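Local coordinates for protein tudor (Drosophila melanogaster, PDB 4Q5W) that is required for primordial germ-cell formation and may act in piRNA-mediated transposon repression; this part is extended Tudor 9, a module type recognising methylated arginines of Piwi proteins, at residues I17-F21 / I80-G85; E23-M28 / I103-E108; E33-G37 / E62-S66. The contacts are given in a common frame with arbitrary orientation. Residue numbers count along the deposited sequence, not the author numbering.

Interaction 1. Residues I17-F21 / I80-G85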
loop_
_atom_site.group_PDB
_atom_site.type_symbol
_atom_site.label_atom_id
_atom_site.label_comp_id
_atom_site.label_asym_id
_atom_site.label_seq_id
_atom_site.Cartn_x
_atom_site.Cartn_y
_atom_site.Cartn_z
ATOM N N ILE A 17 -1.111 7.045 -0.674
ATOM C CA ILE A 17 -0.115 6.177 -0.075
ATOM C C ILE A 17 -0.782 5.346 1.010
ATOM O O ILE A 17 -1.429 5.900 1.892
ATOM C CB ILE A 17 1.012 7.023 0.563
ATOM C CG1 ILE A 17 1.675 7.914 -0.489
ATOM C CG2 ILE A 17 2.072 6.138 1.230
ATOM C CD1 ILE A 17 2.676 8.880 0.120
ATOM N N TYR A 18 -0.634 4.025 0.926
ATOM C CA TYR A 18 -1.155 3.102 1.938
ATOM C C TYR A 18 -0.162 2.926 3.081
ATOM O O TYR A 18 0.995 2.590 2.840
ATOM C CB TYR A 18 -1.423 1.731 1.305
ATOM C CG TYR A 18 -2.626 1.700 0.390
ATOM C CD1 TYR A 18 -2.537 2.147 -0.923
ATOM C CD2 TYR A 18 -3.840 1.203 0.834
ATOM C CE1 TYR A 18 -3.635 2.112 -1.766
ATOM C CE2 TYR A 18 -4.949 1.163 -0.002
ATOM C CZ TYR A 18 -4.837 1.618 -1.301
ATOM O OH TYR A 18 -5.937 1.580 -2.131
ATOM N N LEU A 19 -0.609 3.152 4.321
ATOM C CA LEU A 19 0.251 3.011 5.494
ATOM C C LEU A 19 -0.419 2.185 6.567
ATOM O O LEU A 19 -1.615 2.323 6.800
ATOM C CB LEU A 19 0.545 4.373 6.150
ATOM C CG LEU A 19 1.463 5.378 5.475
ATOM C CD1 LEU A 19 0.709 6.001 4.360
ATOM C CD2 LEU A 19 1.925 6.437 6.448
ATOM N N GLN A 20 0.368 1.377 7.264
ATOM C CA GLN A 20 -0.131 0.676 8.435
ATOM C C GLN A 20 0.396 1.366 9.680
ATOM O O GLN A 20 1.594 1.365 9.928
ATOM C CB GLN A 20 0.319 -0.779 8.409
ATOM C CG GLN A 20 -0.220 -1.540 7.205
ATOM C CD GLN A 20 0.295 -2.957 7.158
ATOM O OE1 GLN A 20 1.215 -3.320 7.896
ATOM N NE2 GLN A 20 -0.312 -3.779 6.311
ATOM N N PHE A 21 -0.498 1.971 10.457
ATOM C CA PHE A 21 -0.082 2.677 11.668
ATOM C C PHE A 21 0.261 1.685 12.768
ATOM O O PHE A 21 -0.338 0.611 12.844
ATOM C CB PHE A 21 -1.149 3.674 12.100
ATOM C CG PHE A 21 -1.183 4.895 11.235
ATOM C CD1 PHE A 21 -1.985 4.939 10.114
ATOM C CD2 PHE A 21 -0.378 5.985 11.526
ATOM C CE1 PHE A 21 -1.999 6.056 9.293
ATOM C CE2 PHE A 21 -0.391 7.113 10.712
ATOM C CZ PHE A 21 -1.204 7.145 9.599
ATOM N N ILE A 80 -7.181 -6.401 -5.051
ATOM C CA ILE A 80 -6.374 -5.606 -4.128
ATOM C C ILE A 80 -6.158 -6.403 -2.842
ATOM O O ILE A 80 -7.086 -7.035 -2.326
ATOM C CB ILE A 80 -7.007 -4.214 -3.821
ATOM C CG1 ILE A 80 -6.173 -3.460 -2.774
ATOM C CG2 ILE A 80 -8.441 -4.341 -3.345
ATOM C CD1 ILE A 80 -6.642 -2.013 -2.531
ATOM N N LEU A 81 -4.927 -6.405 -2.338
ATOM C CA LEU A 81 -4.656 -6.987 -1.028
ATOM C C LEU A 81 -4.983 -5.906 -0.014
ATOM O O LEU A 81 -4.154 -5.021 0.261
ATOM C CB LEU A 81 -3.197 -7.430 -0.909
ATOM C CG LEU A 81 -2.663 -8.292 -2.069
ATOM C CD1 LEU A 81 -1.248 -8.771 -1.784
ATOM C CD2 LEU A 81 -3.587 -9.475 -2.360
ATOM N N ILE A 82 -6.201 -5.971 0.517
ATOM C CA ILE A 82 -6.798 -4.847 1.235
ATOM C C ILE A 82 -6.017 -4.356 2.443
ATOM O O ILE A 82 -6.091 -3.175 2.793
ATOM C CB ILE A 82 -8.249 -5.130 1.655
ATOM C CG1 ILE A 82 -8.319 -6.325 2.614
ATOM C CG2 ILE A 82 -9.112 -5.348 0.422
ATOM C CD1 ILE A 82 -9.650 -6.430 3.339
ATOM N N ASP A 83 -5.268 -5.246 3.081
ATOM C CA ASP A 83 -4.525 -4.852 4.264
ATOM C C ASP A 83 -3.259 -4.096 3.908
ATOM O O ASP A 83 -2.661 -3.467 4.775
ATOM C CB ASP A 83 -4.232 -6.062 5.157
ATOM C CG ASP A 83 -5.493 -6.611 5.807
ATOM O OD1 ASP A 83 -6.354 -5.786 6.199
ATOM O OD2 ASP A 83 -5.630 -7.849 5.913
ATOM N N TYR A 84 -2.881 -4.125 2.630
ATOM C CA TYR A 84 -1.598 -3.556 2.191
ATOM C C TYR A 84 -1.735 -2.493 1.109
ATOM O O TYR A 84 -1.018 -1.475 1.123
ATOM C CB TYR A 84 -0.649 -4.664 1.721
ATOM C CG TYR A 84 -0.281 -5.621 2.826
ATOM C CD1 TYR A 84 -1.129 -6.668 3.184
ATOM C CD2 TYR A 84 0.892 -5.459 3.544
ATOM C CE1 TYR A 84 -0.795 -7.534 4.208
ATOM C CE2 TYR A 84 1.222 -6.318 4.562
ATOM C CZ TYR A 84 0.369 -7.358 4.888
ATOM O OH TYR A 84 0.708 -8.218 5.909
ATOM N N GLY A 85 -2.629 -2.732 0.157
ATOM C CA GLY A 85 -2.902 -1.743 -0.874
ATOM C C GLY A 85 -2.460 -2.097 -2.284
ATOM O O GLY A 85 -3.006 -1.565 -3.249
#

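Interaction 2. Residues E23-M28 / I103-E108. With EPE (4-(2-hydroxyethyl)-1-piperazine ethanesulfonic acid), chain C.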
loop_
_atom_site.group_PDB
_atom_site.type_symbol
_atom_site.label_atom_id
_atom_site.label_comp_id
_atom_site.label_asym_id
_atom_site.label_seq_id
_atom_site.Cartn_x
_atom_site.Cartn_y
_atom_site.Cartn_z
ATOM N N GLU A 23 -0.236 1.177 15.824
ATOM C CA GLU A 23 -1.282 0.659 16.715
ATOM C C GLU A 23 -1.836 -0.682 16.227
ATOM O O GLU A 23 -2.334 -1.476 17.027
ATOM C CB GLU A 23 -2.441 1.658 16.848
ATOM C CG GLU A 23 -3.250 1.797 15.560
ATOM C CD GLU A 23 -4.548 2.588 15.705
ATOM O OE1 GLU A 23 -4.816 3.141 16.798
ATOM O OE2 GLU A 23 -5.301 2.654 14.699
ATOM N N LYS A 24 -1.745 -0.928 14.921
ATOM C CA LYS A 24 -2.314 -2.135 14.313
ATOM C C LYS A 24 -1.304 -3.236 13.972
ATOM O O LYS A 24 -1.657 -4.219 13.308
ATOM C CB LYS A 24 -3.077 -1.765 13.039
ATOM C CG LYS A 24 -4.415 -1.086 13.282
ATOM C CD LYS A 24 -5.121 -0.874 11.952
ATOM C CE LYS A 24 -6.502 -0.265 12.111
ATOM N NZ LYS A 24 -7.060 0.036 10.749
ATOM N N ASP A 25 -0.054 -3.091 14.403
ATOM C CA ASP A 25 0.956 -4.096 14.050
ATOM C C ASP A 25 0.609 -5.508 14.534
ATOM O O ASP A 25 0.780 -6.481 13.795
ATOM C CB ASP A 25 2.334 -3.711 14.585
ATOM C CG ASP A 25 2.932 -2.537 13.857
ATOM O OD1 ASP A 25 2.456 -2.207 12.747
ATOM O OD2 ASP A 25 3.896 -1.955 14.397
ATOM N N SER A 26 0.124 -5.621 15.765
ATOM C CA SER A 26 -0.220 -6.926 16.322
ATOM C C SER A 26 -1.442 -7.491 15.629
ATOM O O SER A 26 -1.528 -8.696 15.422
ATOM C CB SER A 26 -0.477 -6.861 17.831
ATOM O OG SER A 26 0.723 -6.617 18.542
ATOM N N LEU A 27 -2.388 -6.617 15.287
ATOM C CA LEU A 27 -3.573 -7.044 14.548
ATOM C C LEU A 27 -3.193 -7.589 13.174
ATOM O O LEU A 27 -3.735 -8.601 12.739
ATOM C CB LEU A 27 -4.575 -5.896 14.392
ATOM C CG LEU A 27 -5.756 -6.170 13.450
ATOM C CD1 LEU A 27 -6.598 -7.341 13.953
ATOM C CD2 LEU A 27 -6.614 -4.925 13.255
ATOM N N MET A 28 -2.282 -6.910 12.480
ATOM C CA MET A 28 -1.817 -7.387 11.179
ATOM C C MET A 28 -1.137 -8.757 11.331
ATOM O O MET A 28 -1.342 -9.663 10.523
ATOM C CB MET A 28 -0.848 -6.377 10.543
ATOM C CG MET A 28 -0.493 -6.662 9.089
ATOM S SD MET A 28 -1.888 -6.443 7.966
ATOM C CE MET A 28 -2.345 -8.144 7.594
ATOM N N ILE A 103 -13.679 -6.855 10.340
ATOM C CA ILE A 103 -12.413 -6.183 10.616
ATOM C C ILE A 103 -12.033 -5.288 9.439
ATOM O O ILE A 103 -11.815 -5.771 8.334
ATOM C CB ILE A 103 -11.275 -7.197 10.853
ATOM C CG1 ILE A 103 -11.716 -8.278 11.855
ATOM C CG2 ILE A 103 -10.000 -6.478 11.302
ATOM C CD1 ILE A 103 -12.045 -7.752 13.237
ATOM N N LYS A 104 -11.936 -3.986 9.683
ATOM C CA LYS A 104 -11.576 -3.041 8.626
ATOM C C LYS A 104 -10.180 -3.325 8.050
ATOM O O LYS A 104 -9.344 -3.949 8.707
ATOM C CB LYS A 104 -11.634 -1.595 9.149
ATOM C CG LYS A 104 -12.975 -1.154 9.692
ATOM C CD LYS A 104 -14.032 -1.021 8.604
ATOM C CE LYS A 104 -15.337 -0.500 9.190
ATOM N NZ LYS A 104 -16.523 -1.233 8.670
ATOM N N PRO A 105 -9.929 -2.883 6.807
ATOM C CA PRO A 105 -8.576 -3.024 6.258
ATOM C C PRO A 105 -7.563 -2.356 7.176
ATOM O O PRO A 105 -7.824 -1.284 7.723
ATOM C CB PRO A 105 -8.651 -2.255 4.931
ATOM C CG PRO A 105 -10.078 -2.235 4.568
ATOM C CD PRO A 105 -10.838 -2.204 5.865
ATOM N N VAL A 106 -6.411 -2.989 7.332
ATOM C CA VAL A 106 -5.390 -2.494 8.248
ATOM C C VAL A 106 -4.799 -1.184 7.723
ATOM O O VAL A 106 -4.828 -0.159 8.419
ATOM C CB VAL A 106 -4.307 -3.549 8.444
ATOM C CG1 VAL A 106 -3.118 -2.979 9.217
ATOM C CG2 VAL A 106 -4.896 -4.752 9.173
ATOM N N ALA A 107 -4.312 -1.210 6.485
ATOM C CA ALA A 107 -3.756 -0.010 5.848
ATOM C C ALA A 107 -4.769 1.120 5.698
ATOM O O ALA A 107 -5.933 0.892 5.347
ATOM C CB ALA A 107 -3.169 -0.350 4.483
ATOM N N GLU A 108 -4.313 2.344 5.959
ATOM C CA GLU A 108 -5.120 3.531 5.728
ATOM C C GLU A 108 -4.456 4.329 4.618
ATOM O O GLU A 108 -3.244 4.256 4.442
ATOM C CB GLU A 108 -5.221 4.372 6.998
ATOM C CG GLU A 108 -5.883 3.638 8.141
ATOM C CD GLU A 108 -5.773 4.369 9.466
ATOM O OE1 GLU A 108 -5.943 3.707 10.509
ATOM O OE2 GLU A 108 -5.520 5.597 9.469
HETATM N N1 EPE C . -3.882 7.106 13.652
HETATM C C2 EPE C . -4.962 6.105 13.663
HETATM C C3 EPE C . -6.229 6.731 13.069
HETATM N N4 EPE C . -5.981 7.540 11.884
HETATM C C5 EPE C . -4.756 8.307 11.826
HETATM C C6 EPE C . -3.585 7.450 12.265
HETATM C C7 EPE C . -7.094 7.940 11.032
HETATM C C8 EPE C . -6.710 8.968 9.964
HETATM O O8 EPE C . -5.942 8.368 8.935
HETATM C C9 EPE C . -2.646 6.715 14.352
HETATM C C10 EPE C . -2.937 5.709 15.448
HETATM S S EPE C . -1.421 5.194 16.284
HETATM O O1S EPE C . -0.904 4.023 15.553
HETATM O O2S EPE C . -0.434 6.260 16.310
HETATM O O3S EPE C . -1.726 4.827 17.660
HETATM O O HOH W 1 -8.067 -2.763 10.765
#

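Interaction 3. Residues E33-G37 / E62-S66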
loop_
_atom_site.group_PDB
_atom_site.type_symbol
_atom_site.label_atom_id
_atom_site.label_comp_id
_atom_site.label_asym_id
_atom_site.label_seq_id
_atom_site.Cartn_x
_atom_site.Cartn_y
_atom_site.Cartn_z
ATOM N N GLU A 33 -1.066 -14.640 10.577
ATOM C CA GLU A 33 -0.893 -15.943 11.217
ATOM C C GLU A 33 -2.121 -16.816 10.993
ATOM O O GLU A 33 -2.009 -17.994 10.663
ATOM C CB GLU A 33 -0.617 -15.797 12.716
ATOM C CG GLU A 33 -0.907 -17.061 13.498
ATOM C CD GLU A 33 0.162 -17.396 14.511
ATOM O OE1 GLU A 33 0.196 -16.748 15.581
ATOM O OE2 GLU A 33 0.967 -18.314 14.237
ATOM N N LYS A 34 -3.300 -16.236 11.163
ATOM C CA LYS A 34 -4.521 -17.014 10.987
ATOM C C LYS A 34 -4.744 -17.445 9.531
ATOM O O LYS A 34 -5.126 -18.591 9.261
ATOM C CB LYS A 34 -5.721 -16.242 11.529
ATOM C CG LYS A 34 -5.792 -16.251 13.053
ATOM C CD LYS A 34 -6.865 -15.291 13.547
ATOM C CE LYS A 34 -7.053 -15.397 15.050
ATOM N NZ LYS A 34 -7.634 -16.710 15.431
ATOM N N LEU A 35 -4.500 -16.538 8.590
ATOM C CA LEU A 35 -4.669 -16.880 7.174
ATOM C C LEU A 35 -3.643 -17.900 6.676
ATOM O O LEU A 35 -3.942 -18.715 5.805
ATOM C CB LEU A 35 -4.636 -15.627 6.292
ATOM C CG LEU A 35 -5.875 -14.732 6.340
ATOM C CD1 LEU A 35 -5.671 -13.519 5.459
ATOM C CD2 LEU A 35 -7.122 -15.518 5.906
ATOM N N ASN A 36 -2.432 -17.869 7.221
ATOM C CA ASN A 36 -1.401 -18.791 6.752
ATOM C C ASN A 36 -1.235 -20.053 7.596
ATOM O O ASN A 36 -0.328 -20.849 7.352
ATOM C CB ASN A 36 -0.065 -18.066 6.631
ATOM C CG ASN A 36 -0.075 -17.029 5.532
ATOM O OD1 ASN A 36 0.091 -17.352 4.359
ATOM N ND2 ASN A 36 -0.281 -15.774 5.906
ATOM N N GLY A 37 -2.117 -20.246 8.574
ATOM C CA GLY A 37 -1.938 -21.310 9.546
ATOM C C GLY A 37 -2.906 -22.468 9.418
ATOM O O GLY A 37 -2.681 -23.540 9.972
ATOM N N GLU A 62 2.274 -16.464 0.374
ATOM C CA GLU A 62 1.427 -16.355 1.555
ATOM C C GLU A 62 0.023 -15.863 1.220
ATOM O O GLU A 62 -0.234 -15.379 0.113
ATOM C CB GLU A 62 2.076 -15.433 2.590
ATOM C CG GLU A 62 3.337 -16.017 3.219
ATOM C CD GLU A 62 3.945 -15.098 4.256
ATOM O OE1 GLU A 62 3.472 -13.945 4.377
ATOM O OE2 GLU A 62 4.894 -15.529 4.949
ATOM N N PHE A 63 -0.880 -15.958 2.194
ATOM C CA PHE A 63 -2.292 -15.649 1.961
ATOM C C PHE A 63 -2.720 -14.287 2.508
ATOM O O PHE A 63 -2.265 -13.867 3.570
ATOM C CB PHE A 63 -3.175 -16.773 2.516
ATOM C CG PHE A 63 -3.008 -18.090 1.790
ATOM C CD1 PHE A 63 -2.057 -19.012 2.203
ATOM C CD2 PHE A 63 -3.799 -18.402 0.698
ATOM C CE1 PHE A 63 -1.895 -20.217 1.538
ATOM C CE2 PHE A 63 -3.651 -19.615 0.032
ATOM C CZ PHE A 63 -2.697 -20.522 0.451
ATOM N N TYR A 64 -3.601 -13.611 1.771
ATOM C CA TYR A 64 -3.986 -12.237 2.062
ATOM C C TYR A 64 -5.486 -11.999 1.893
ATOM O O TYR A 64 -6.119 -12.556 0.988
ATOM C CB TYR A 64 -3.270 -11.308 1.092
ATOM C CG TYR A 64 -1.782 -11.237 1.296
ATOM C CD1 TYR A 64 -0.935 -12.183 0.744
ATOM C CD2 TYR A 64 -1.223 -10.202 2.026
ATOM C CE1 TYR A 64 0.446 -12.112 0.934
ATOM C CE2 TYR A 64 0.149 -10.117 2.212
ATOM C CZ TYR A 64 0.974 -11.066 1.662
ATOM O OH TYR A 64 2.338 -10.973 1.853
ATOM N N ARG A 65 -6.049 -11.147 2.742
ATOM C CA ARG A 65 -7.401 -10.681 2.516
ATOM C C ARG A 65 -7.430 -9.854 1.243
ATOM O O ARG A 65 -6.545 -9.028 1.013
ATOM C CB ARG A 65 -7.893 -9.830 3.679
ATOM C CG ARG A 65 -8.010 -10.598 4.984
ATOM C CD ARG A 65 -8.988 -9.908 5.905
ATOM N NE ARG A 65 -8.498 -8.600 6.333
ATOM C CZ ARG A 65 -9.236 -7.723 7.002
ATOM N NH1 ARG A 65 -8.719 -6.549 7.358
ATOM N NH2 ARG A 65 -10.489 -8.027 7.316
ATOM N N SER A 66 -8.455 -10.064 0.426
ATOM C CA SER A 66 -8.513 -9.425 -0.881
ATOM C C SER A 66 -9.900 -8.937 -1.251
ATOM O O SER A 66 -10.900 -9.410 -0.716
ATOM C CB SER A 66 -8.032 -10.400 -1.955
ATOM O OG SER A 66 -8.741 -11.629 -1.854
HETATM O O HOH W 2 0.421 -12.871 4.712
#

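Interaction 1. Residues I17-F21 / I80-G85
This contact is the buried inner seam of an extended Tudor domain, in which a Tudor core meets a staphylococcal-nuclease-like barrel. Strand 16-21 belongs to the barrel; residues 80-85 are the end of a Tudor-core strand and the turn after it, where Leu81 O accepts from both Tyr84 N and Gly85 N at 2.8 Å. Two side chains cross the seam, both with chi1 in the m well and CA-to-CB pointing toward the turn. Tyr18 lays one ring face on Gly85: CA sits 3.5 Å from the ring centroid, 11° off the normal, a CH-pi contact, while Tyr18 CB comes within 3.2 Å of Tyr84 O. Glycine fits here twice over: a CB would fall 2.3 Å from Tyr18 CG, and with phi near 112° it would also jam against the preceding carbonyl. Farther along the ring, Tyr18 OH meets CD1 of the fully extended (t, t) Ile80 at 3.7 Å. The CA-to-CB bond of Asp83 points away, and its carboxylate forms a salt bridge with Arg65, while its main-chain carbonyl O is the acceptor for Gln20. That glutamine, m then t, reaches across with NE2 over one face of the Tyr84 ring: Gln20 NE2 donates to Asp83 O at 2.8 Å, with an N-H...O angle of 158°, and lies 3.4 Å from Tyr84 CE2.

Interaction 2. Residues E23-M28 / I103-E108
Val106 is the apolar centre here, the residue most covered by the opposite segment. Its CG2 packs at 3.7 Å against SD of Met28 and at 4.4 Å from CD2 of Leu27; the same Leu27 CD2 touches Ile103 CG2 at 4.2 Å. In this way the first turn of helix 25-37, the connecting helix of the extended Tudor domain, rests on the loop that leads back from the Tudor core to the barrel strand 108-112. Outward from this patch, Lys24, at the N-cap position, runs its chain along the valine, CD to Val106 CG1 at 4.0 Å. Its NZ then donates to Val106 O at 3.2 Å, weakly to Pro105 O at 3.4 Å, and to water 1 at 3.0 Å, which in turn donates to Lys104 O at 2.7 Å. At the polar edge, Lys24 NZ and Glu108 OE1 form a long salt bridge of 3.8 Å. A buffer molecule, probably from the crystallisation liquor, hydrogen-bonds Glu23 N and Glu108 OE2. One lysine ammonium thus satisfies main-chain carbonyls of the irregular loop, directly at Val106, weakly at Pro105 and through water at Lys104, beside the apolar patch.

Interaction 3. Residues E33-G37 / E62-S66
Helical residues 33-37 cross strand residues 63-66, the axes of these short segments 7.7 Å apart at closest and 118° between their N-to-C directions. Nearest in backbone are Asn36 and Phe63, 5.8 Å between CA atoms. The connecting helix thus packs on the antiparallel sheet of the Tudor core. Leu35 points toward the strand and, m then t, sends CD1 to 3.6 Å from Arg65 N and 3.8 Å from Arg65 CG, while its CB lies 4.2 Å from Phe63 CB. Val54 of the adjacent strand and Phe100 also touch this leucine. Asn36 takes the polar role: its OD1 accepts from Phe63 N at 2.8 Å and sits at the edge of the phenylalanine ring, 3.5 Å from CD1. Its ND2 gives a hydrogen bond to Cys32 O, one turn back, and another to water 2 at 3.2 Å; that water donates to Phe63 O at 3.1 Å and to Glu62 OE1 at 3.3 Å. The CA-to-CB bond of Tyr64 points away from the helix, and its hydroxyl is hydrogen-bonded to Asp60. Acceptor and donor of one amide are therefore matched to the NH and, through water, the CO of a single residue, which ties Asn36 to the Phe63 backbone beside the apolar Leu35 packing.

All three interactions lie within the Tudor part of the chain. Interactions 1 and 2 have centres about 9 Å apart and interleave along the chain, whereas interaction 3, its centre about 15 Å and 14 Å from theirs, is nested inside the loops that both close. Helix 25-37 follows strand 16-21 and carries interaction 2 at its start and interaction 3 at its end, bridging from the barrel to the Tudor sheet. Arg65 of interaction 3 joins the set: Arg65 NH1 meets Asp83 OD1 at 2.7 Å, and Arg65 NH2 meets Ile103 O at 2.8 Å. Barrel, helix, returning loop and Tudor core thus form one unit, consistent with the extended Tudor architecture that reads methylated arginine.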